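Local coordinates for protein probable benzoylformate decarboxylase (Rhodococcus jostii, PDB 7ORX) that belongs to the thiamine diphosphate-binding enzymes, with two thiamine diphosphate-binding domains flanking a Rossmann-like central domain, and holds thiamine diphosphate and a sodium ion, at residues L256-A261 / Y283-P288; L14-G19 / G37-F42; V224-K229 / E326-M331. One frame throughout, in Å; residues are numbered along the deposited sequence.

Interaction 1 (L256-A261 / Y283-P288)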
loop_
_atom_site.group_PDB
_atom_site.type_symbol
_atom_site.label_atom_id
_atom_site.label_comp_id
_atom_site.label_asym_id
_atom_site.label_seq_id
_atom_site.Cartn_x
_atom_site.Cartn_y
_atom_site.Cartn_z
ATOM N N LEU C 256 3.014 34.789 10.225
ATOM C CA LEU C 256 2.342 34.318 11.451
ATOM C C LEU C 256 3.261 33.283 12.072
ATOM O O LEU C 256 3.935 32.557 11.361
ATOM C CB LEU C 256 0.977 33.738 11.076
ATOM C CG LEU C 256 -0.054 34.801 10.759
ATOM C CD1 LEU C 256 -1.377 34.192 10.370
ATOM C CD2 LEU C 256 -0.260 35.705 11.946
ATOM N N PRO C 257 3.354 33.233 13.409
ATOM C CA PRO C 257 4.155 32.204 14.074
ATOM C C PRO C 257 3.452 30.857 13.925
ATOM O O PRO C 257 2.225 30.837 13.833
ATOM C CB PRO C 257 4.190 32.652 15.526
ATOM C CG PRO C 257 2.943 33.502 15.675
ATOM C CD PRO C 257 2.737 34.182 14.348
ATOM N N ALA C 258 4.226 29.775 13.886
ATOM C CA ALA C 258 3.749 28.411 13.545
ATOM C C ALA C 258 3.447 27.637 14.831
ATOM O O ALA C 258 3.721 26.428 14.882
ATOM C CB ALA C 258 4.771 27.705 12.685
ATOM N N GLY C 259 2.926 28.326 15.840
ATOM C CA GLY C 259 2.375 27.739 17.071
ATOM C C GLY C 259 0.902 28.087 17.152
ATOM O O GLY C 259 0.509 29.157 16.666
ATOM N N VAL C 260 0.096 27.209 17.734
ATOM C CA VAL C 260 -1.380 27.395 17.762
ATOM C C VAL C 260 -1.719 28.635 18.612
ATOM O O VAL C 260 -2.441 29.516 18.122
ATOM C CB VAL C 260 -2.062 26.122 18.282
ATOM C CG1 VAL C 260 -3.558 26.272 18.332
ATOM C CG2 VAL C 260 -1.678 24.900 17.462
ATOM N N ALA C 261 -1.211 28.704 19.844
ATOM C CA ALA C 261 -1.509 29.776 20.822
ATOM C C ALA C 261 -0.934 31.086 20.301
ATOM O O ALA C 261 -1.582 32.125 20.461
ATOM C CB ALA C 261 -0.926 29.442 22.175
ATOM N N TYR C 283 1.276 24.636 11.218
ATOM C CA TYR C 283 1.916 24.716 12.557
ATOM C C TYR C 283 3.139 23.809 12.542
ATOM O O TYR C 283 3.229 22.972 11.655
ATOM C CB TYR C 283 0.945 24.245 13.643
ATOM C CG TYR C 283 -0.383 24.969 13.722
ATOM C CD1 TYR C 283 -0.426 26.339 13.900
ATOM C CD2 TYR C 283 -1.597 24.298 13.705
ATOM C CE1 TYR C 283 -1.620 27.034 13.996
ATOM C CE2 TYR C 283 -2.801 24.979 13.831
ATOM C CZ TYR C 283 -2.812 26.361 13.976
ATOM O OH TYR C 283 -3.923 27.128 14.163
ATOM N N HIS C 284 4.039 23.952 13.502
ATOM C CA HIS C 284 5.355 23.250 13.524
ATOM C C HIS C 284 5.676 22.841 14.963
ATOM O O HIS C 284 5.421 21.684 15.316
ATOM C CB HIS C 284 6.434 24.148 12.882
ATOM C CG HIS C 284 7.743 23.464 12.671
ATOM N ND1 HIS C 284 8.663 23.933 11.749
ATOM C CD2 HIS C 284 8.272 22.334 13.207
ATOM C CE1 HIS C 284 9.725 23.142 11.754
ATOM N NE2 HIS C 284 9.508 22.147 12.637
ATOM N N GLN C 285 6.232 23.769 15.741
ATOM C CA GLN C 285 6.268 23.712 17.218
ATOM C C GLN C 285 4.832 23.418 17.701
ATOM O O GLN C 285 3.895 24.037 17.195
ATOM C CB GLN C 285 6.926 24.982 17.799
ATOM C CG GLN C 285 6.288 26.320 17.387
ATOM C CD GLN C 285 6.881 27.032 16.173
ATOM O OE1 GLN C 285 7.567 26.455 15.350
ATOM N NE2 GLN C 285 6.621 28.325 16.014
ATOM N N TYR C 286 4.692 22.469 18.630
ATOM C CA TYR C 286 3.479 22.177 19.425
ATOM C C TYR C 286 3.419 23.174 20.574
ATOM O O TYR C 286 4.091 22.950 21.594
ATOM C CB TYR C 286 3.498 20.745 19.975
ATOM C CG TYR C 286 2.263 20.330 20.743
ATOM C CD1 TYR C 286 0.997 20.504 20.186
ATOM C CD2 TYR C 286 2.351 19.745 22.005
ATOM C CE1 TYR C 286 -0.146 20.109 20.863
ATOM C CE2 TYR C 286 1.217 19.337 22.696
ATOM C CZ TYR C 286 -0.033 19.519 22.115
ATOM O OH TYR C 286 -1.190 19.138 22.736
ATOM N N VAL C 287 2.633 24.247 20.420
ATOM C CA VAL C 287 2.302 25.186 21.539
ATOM C C VAL C 287 0.774 25.267 21.608
ATOM O O VAL C 287 0.149 26.074 20.917
ATOM C CB VAL C 287 3.075 26.530 21.430
ATOM C CG1 VAL C 287 3.766 26.714 20.076
ATOM C CG2 VAL C 287 2.253 27.769 21.795
ATOM N N PRO C 288 0.118 24.394 22.425
ATOM C CA PRO C 288 -1.341 24.313 22.491
ATOM C C PRO C 288 -2.087 25.508 23.117
ATOM O O PRO C 288 -1.515 26.261 23.891
ATOM C CB PRO C 288 -1.605 23.029 23.314
ATOM C CG PRO C 288 -0.378 22.803 24.144
ATOM C CD PRO C 288 0.741 23.410 23.328
HETATM O O HOH W 1 -3.855 29.145 15.642
#
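A258, V260 and Y283 bury the most surface here, where the loop 283-288 lies against the turn that leads into helix 260-266. V260 drops its CG2 almost onto the centre of the Y283 ring, 3.7 Å from the ring centroid and 7° off the normal, a CH-pi contact in which the two side chains cross at about a right angle. With CG1 anti to the backbone N (chi1 180°), CG2 stands beside that N and is the branch that reaches the ring. The phenol end is tied back to the same residue, because a water bridges Y283 OH and V260 O. A258 works mainly through its carbonyl: A258 O accepts H284 N at 2.9 Å, and Y283 CA adds a CA-H...O contact at 3.4 Å. Its CB meets H284 CB at 3.9 Å, while the bend at chi2 turns Q285 CD toward A258 O, and Q285 NE2 ends 3.5 Å from A258 C. Further on, G259 CA lies 3.5 Å from V287 CG1, and A261 CB touches V287 CG2. The second main-chain bond runs from A261 N to V287 O at 3.1 Å. Beyond the contact, H284 meets the ring of F467, and V111 of the second subunit packs on Y283. G259 is the N-cap, and the first-turn amide of A261 has no earlier helical carbonyl to pair with; V287 O supplies an acceptor from across the contact, a carbonyl that the positive end of the helix dipole would be expected to favour.

Interaction 2 (L14-G19 / G37-F42)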
loop_
_atom_site.group_PDB
_atom_site.type_symbol
_atom_site.label_atom_id
_atom_site.label_comp_id
_atom_site.label_asym_id
_atom_site.label_seq_id
_atom_site.Cartn_x
_atom_site.Cartn_y
_atom_site.Cartn_z
ATOM N N LEU C 14 4.849 13.589 -27.738
ATOM C CA LEU C 14 3.848 13.993 -26.742
ATOM C C LEU C 14 4.496 14.942 -25.744
ATOM O O LEU C 14 3.901 16.002 -25.481
ATOM C CB LEU C 14 3.318 12.722 -26.087
ATOM C CG LEU C 14 2.450 12.950 -24.861
ATOM C CD1 LEU C 14 1.072 13.461 -25.237
ATOM C CD2 LEU C 14 2.338 11.683 -24.031
ATOM N N LEU C 15 5.672 14.589 -25.198
ATOM C CA LEU C 15 6.382 15.457 -24.234
ATOM C C LEU C 15 6.611 16.818 -24.896
ATOM O O LEU C 15 6.458 17.811 -24.210
ATOM C CB LEU C 15 7.702 14.807 -23.829
ATOM C CG LEU C 15 7.571 13.435 -23.184
ATOM C CD1 LEU C 15 8.905 12.748 -23.085
ATOM C CD2 LEU C 15 6.936 13.515 -21.823
ATOM N N ARG C 16 6.963 16.859 -26.186
ATOM C CA ARG C 16 7.204 18.135 -26.927
ATOM C C ARG C 16 5.889 18.913 -26.985
ATOM O O ARG C 16 5.915 20.115 -26.780
ATOM C CB ARG C 16 7.738 17.943 -28.354
ATOM C CG ARG C 16 7.946 19.275 -29.074
ATOM C CD ARG C 16 8.429 19.267 -30.526
ATOM N NE ARG C 16 9.655 18.502 -30.693
ATOM C CZ ARG C 16 9.727 17.212 -31.042
ATOM N NH1 ARG C 16 8.638 16.512 -31.287
ATOM N NH2 ARG C 16 10.902 16.619 -31.162
ATOM N N ALA C 17 4.797 18.220 -27.309
ATOM C CA ALA C 17 3.442 18.792 -27.460
ATOM C C ALA C 17 3.049 19.506 -26.163
ATOM O O ALA C 17 2.410 20.552 -26.239
ATOM C CB ALA C 17 2.493 17.679 -27.775
ATOM N N ARG C 18 3.485 18.967 -25.016
ATOM C CA ARG C 18 3.132 19.431 -23.646
ATOM C C ARG C 18 4.210 20.354 -23.027
ATOM O O ARG C 18 4.127 20.644 -21.837
ATOM C CB ARG C 18 2.944 18.203 -22.750
ATOM C CG ARG C 18 1.772 17.299 -23.102
ATOM C CD ARG C 18 0.373 17.949 -23.101
ATOM N NE ARG C 18 -0.614 16.874 -23.298
ATOM C CZ ARG C 18 -1.100 16.489 -24.457
ATOM N NH1 ARG C 18 -0.778 17.132 -25.553
ATOM N NH2 ARG C 18 -1.922 15.471 -24.529
ATOM N N GLY C 19 5.224 20.771 -23.782
ATOM C CA GLY C 19 6.281 21.682 -23.314
ATOM C C GLY C 19 7.328 21.030 -22.429
ATOM O O GLY C 19 8.151 21.786 -21.963
ATOM N N GLY C 37 16.550 7.747 -27.840
ATOM C CA GLY C 37 15.579 8.260 -28.818
ATOM C C GLY C 37 15.265 9.721 -28.584
ATOM O O GLY C 37 14.392 10.263 -29.275
ATOM N N MET C 38 15.944 10.354 -27.637
ATOM C CA MET C 38 15.725 11.779 -27.281
ATOM C C MET C 38 16.059 12.645 -28.499
ATOM O O MET C 38 17.089 12.461 -29.127
ATOM C CB MET C 38 16.641 12.133 -26.122
ATOM C CG MET C 38 16.555 13.542 -25.650
ATOM S SD MET C 38 17.275 13.612 -23.957
ATOM C CE MET C 38 17.047 15.350 -23.611
ATOM N N PRO C 39 15.170 13.560 -28.930
ATOM C CA PRO C 39 15.487 14.502 -30.011
ATOM C C PRO C 39 16.521 15.595 -29.690
ATOM O O PRO C 39 16.911 15.700 -28.558
ATOM C CB PRO C 39 14.142 15.199 -30.285
ATOM C CG PRO C 39 13.124 14.261 -29.698
ATOM C CD PRO C 39 13.776 13.671 -28.468
ATOM N N ASP C 40 16.852 16.425 -30.676
ATOM C CA ASP C 40 17.847 17.518 -30.577
ATOM C C ASP C 40 17.258 18.759 -29.909
ATOM O O ASP C 40 18.043 19.452 -29.277
ATOM C CB ASP C 40 18.444 17.833 -31.950
ATOM C CG ASP C 40 19.411 16.747 -32.401
ATOM O OD1 ASP C 40 19.760 15.901 -31.532
ATOM O OD2 ASP C 40 19.815 16.752 -33.611
ATOM N N ASP C 41 15.955 19.030 -30.021
ATOM C CA ASP C 41 15.336 20.242 -29.402
ATOM C C ASP C 41 15.163 20.044 -27.875
ATOM O O ASP C 41 14.740 20.994 -27.184
ATOM C CB ASP C 41 14.051 20.665 -30.135
ATOM C CG ASP C 41 12.964 19.601 -30.242
ATOM O OD1 ASP C 41 13.281 18.463 -30.707
ATOM O OD2 ASP C 41 11.791 19.907 -29.859
ATOM N N PHE C 42 15.458 18.855 -27.341
ATOM C CA PHE C 42 15.337 18.520 -25.892
ATOM C C PHE C 42 16.705 18.696 -25.218
ATOM O O PHE C 42 17.733 18.352 -25.863
ATOM C CB PHE C 42 14.922 17.064 -25.672
ATOM C CG PHE C 42 13.461 16.744 -25.832
ATOM C CD1 PHE C 42 12.775 17.062 -26.985
ATOM C CD2 PHE C 42 12.776 16.081 -24.833
ATOM C CE1 PHE C 42 11.440 16.757 -27.132
ATOM C CE2 PHE C 42 11.432 15.795 -24.972
ATOM C CZ PHE C 42 10.769 16.131 -26.121
#
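F42 and R16 form most of this contact, F42 on the buried side and R16 on the outer side. On the packed side, the far end of the F42 ring enters beside helix 7-17: CE2 lies 4.0 Å from L15 CB, which sits at the ring edge, and CZ is 3.9 Å from R16 N. P39 CD covers one face of the same ring, offset toward the rim, and Y12 meets F42 edge-to-face. The outer side is polar. R16 runs extended as far as CD and then turns, chi3 -54° placing NE where D41 waits. The guanidinium grips the carboxylate side-on, NE to OD2 of D41 at 2.7 Å and NH2 to OD1 at 3.0 Å, one nitrogen to each oxygen. The two planes are only 15° apart, and OD1 is met through its syn lone pair, so this paired salt bridge fixes both groups in rotation. F42 CE1 lies over one guanidinium face, 4.1 Å from R16 NH2, and P39 CG approaches the same nitrogen obliquely, while D41 itself is exposed. Behind R16 the helix closes in a Schellman motif with G19 as its C-prime residue, L20 N bonding L15 O and G19 N bonding R16 O. The contact joins a helix of the N-terminal thiamine diphosphate-binding domain to the loop entering strand 43-46, an edge strand, within this chain, of its parallel alpha/beta sheet.

Interaction 3 (V224-K229 / E326-M331)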
loop_
_atom_site.group_PDB
_atom_site.type_symbol
_atom_site.label_atom_id
_atom_site.label_comp_id
_atom_site.label_asym_id
_atom_site.label_seq_id
_atom_site.Cartn_x
_atom_site.Cartn_y
_atom_site.Cartn_z
ATOM N N VAL C 224 -2.860 42.504 -3.463
ATOM C CA VAL C 224 -2.498 43.904 -3.113
ATOM C C VAL C 224 -3.754 44.747 -3.232
ATOM O O VAL C 224 -4.067 45.472 -2.273
ATOM C CB VAL C 224 -1.352 44.475 -3.966
ATOM C CG1 VAL C 224 -1.376 45.990 -3.967
ATOM C CG2 VAL C 224 0.005 43.957 -3.510
ATOM N N LEU C 225 -4.452 44.652 -4.366
ATOM C CA LEU C 225 -5.590 45.561 -4.628
ATOM C C LEU C 225 -6.660 45.316 -3.562
ATOM O O LEU C 225 -7.263 46.270 -3.066
ATOM C CB LEU C 225 -6.079 45.320 -6.047
ATOM C CG LEU C 225 -7.313 46.130 -6.444
ATOM C CD1 LEU C 225 -7.115 47.627 -6.218
ATOM C CD2 LEU C 225 -7.669 45.837 -7.880
ATOM N N LEU C 226 -6.840 44.073 -3.161
ATOM C CA LEU C 226 -7.866 43.675 -2.164
ATOM C C LEU C 226 -7.510 44.243 -0.791
ATOM O O LEU C 226 -8.402 44.766 -0.133
ATOM C CB LEU C 226 -7.975 42.144 -2.127
ATOM C CG LEU C 226 -8.979 41.595 -1.113
ATOM C CD1 LEU C 226 -10.374 42.164 -1.376
ATOM C CD2 LEU C 226 -9.027 40.069 -1.148
ATOM N N ALA C 227 -6.243 44.132 -0.373
ATOM C CA ALA C 227 -5.740 44.742 0.873
ATOM C C ALA C 227 -5.937 46.259 0.818
ATOM O O ALA C 227 -6.365 46.808 1.850
ATOM C CB ALA C 227 -4.293 44.367 1.100
ATOM N N GLU C 228 -5.644 46.920 -0.312
ATOM C CA GLU C 228 -5.892 48.382 -0.474
ATOM C C GLU C 228 -7.379 48.678 -0.249
ATOM O O GLU C 228 -7.690 49.579 0.542
ATOM C CB GLU C 228 -5.354 48.911 -1.802
ATOM C CG GLU C 228 -3.863 49.285 -1.705
ATOM C CD GLU C 228 -3.053 49.277 -3.001
ATOM O OE1 GLU C 228 -3.671 48.955 -4.096
ATOM O OE2 GLU C 228 -1.799 49.557 -2.918
ATOM N N LYS C 229 -8.278 47.901 -0.845
ATOM C CA LYS C 229 -9.732 48.204 -0.792
ATOM C C LYS C 229 -10.259 48.038 0.633
ATOM O O LYS C 229 -11.127 48.819 1.030
ATOM C CB LYS C 229 -10.526 47.291 -1.737
ATOM C CG LYS C 229 -10.172 47.496 -3.195
ATOM C CD LYS C 229 -11.367 47.699 -4.082
ATOM C CE LYS C 229 -10.995 48.134 -5.481
ATOM N NZ LYS C 229 -11.912 47.496 -6.452
ATOM N N GLU C 326 -8.954 37.785 -7.900
ATOM C CA GLU C 326 -9.178 38.744 -9.011
ATOM C C GLU C 326 -10.600 39.286 -8.880
ATOM O O GLU C 326 -10.761 40.509 -8.851
ATOM C CB GLU C 326 -8.926 38.071 -10.363
ATOM C CG GLU C 326 -9.217 38.967 -11.553
ATOM C CD GLU C 326 -9.179 38.325 -12.948
ATOM O OE1 GLU C 326 -8.642 37.188 -13.088
ATOM O OE2 GLU C 326 -9.691 38.969 -13.915
ATOM N N ILE C 327 -11.586 38.390 -8.779
ATOM C CA ILE C 327 -13.028 38.759 -8.681
ATOM C C ILE C 327 -13.208 39.656 -7.445
ATOM O O ILE C 327 -13.805 40.756 -7.602
ATOM C CB ILE C 327 -13.942 37.514 -8.655
ATOM C CG1 ILE C 327 -14.374 37.067 -10.056
ATOM C CG2 ILE C 327 -15.148 37.751 -7.777
ATOM C CD1 ILE C 327 -13.911 35.659 -10.462
ATOM N N LEU C 328 -12.731 39.222 -6.271
ATOM C CA LEU C 328 -13.029 39.935 -5.013
ATOM C C LEU C 328 -12.363 41.313 -5.073
ATOM O O LEU C 328 -12.981 42.295 -4.646
ATOM C CB LEU C 328 -12.457 39.164 -3.835
ATOM C CG LEU C 328 -13.080 37.836 -3.475
ATOM C CD1 LEU C 328 -12.272 37.215 -2.335
ATOM C CD2 LEU C 328 -14.527 38.027 -3.080
ATOM N N ALA C 329 -11.124 41.366 -5.548
ATOM C CA ALA C 329 -10.306 42.590 -5.633
ATOM C C ALA C 329 -11.022 43.615 -6.509
ATOM O O ALA C 329 -10.964 44.808 -6.191
ATOM C CB ALA C 329 -8.937 42.261 -6.181
ATOM N N ASN C 330 -11.667 43.180 -7.580
ATOM C CA ASN C 330 -12.261 44.127 -8.562
ATOM C C ASN C 330 -13.684 44.518 -8.145
ATOM O O ASN C 330 -14.182 45.459 -8.761
ATOM C CB ASN C 330 -12.160 43.598 -9.996
ATOM C CG ASN C 330 -10.727 43.649 -10.503
ATOM O OD1 ASN C 330 -10.005 44.650 -10.372
ATOM N ND2 ASN C 330 -10.278 42.542 -11.060
ATOM N N MET C 331 -14.284 43.893 -7.118
ATOM C CA MET C 331 -15.731 44.062 -6.830
ATOM C C MET C 331 -16.054 44.469 -5.385
ATOM O O MET C 331 -17.160 45.051 -5.196
ATOM C CB MET C 331 -16.493 42.793 -7.194
ATOM C CG MET C 331 -17.087 42.854 -8.581
ATOM S SD MET C 331 -18.308 41.475 -8.764
ATOM C CE MET C 331 -19.069 41.848 -10.351
#
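A329 and L226 mark the apolar centre, where helices 224-229 and 326-331 come closest; their CA atoms are 4.4 Å apart. The short axes approach to 8.3 Å and run at 36° to each other in the same general direction, a closeness consistent with the small side chain of A329 at the crossing. A329 CB is met by L226 CB at 4.2 Å and, from another direction, by L225 CD2, and it also lies near L226 N. L226 CD1 comes loosely up to O and CB of L328. On the flank facing outward, L225 CD2 sits near both A329 O and N330 OD1, the latter 3.6 Å away; the side chains of L225 and N330 cross at about a right angle. The polar edge belongs to K229, one turn after L225. Its chain bends at chi2 and chi4, its CD and CE run past A329 O, CE at 3.4 Å, and NZ donates to that oxygen at 2.9 Å. The ammonium lies in the carbonyl plane, with a C=O...N angle of 150°. A positive group beside a carbonyl late in helix 321-331 would probably also suit the partial negative charge toward that end. Beyond L226, L328 also packs on L196, I197 and L200 of helix 190-202, while L226 also touches V332 and the backbone of K229 bonds that of S335. Helix 220-230 links strands 206-210 and 234-236, and helix 321-331 follows edge strand 315-318, so the pair joins helices from the two halves of the Rossmann-like parallel sheet.

In the fold
Interactions 1 and 3 both belong to the central domain, interaction 1 nested in the loop that interaction 3 closes; their centres are 29 Å apart and their nearest atoms about 14 Å. Interaction 2 lies in the N-terminal domain, earlier in the chain, with its centre 46 Å from that of interaction 1, on opposite sides of the chain's centre, and 40 Å from that of interaction 3. None of the three touches another. Interaction 1 comes near a ligand: the H284 side chain is about 7 Å from a bound thiamine diphosphate, at a border with the second subunit. Interaction 3 meets no other chain of the assembly.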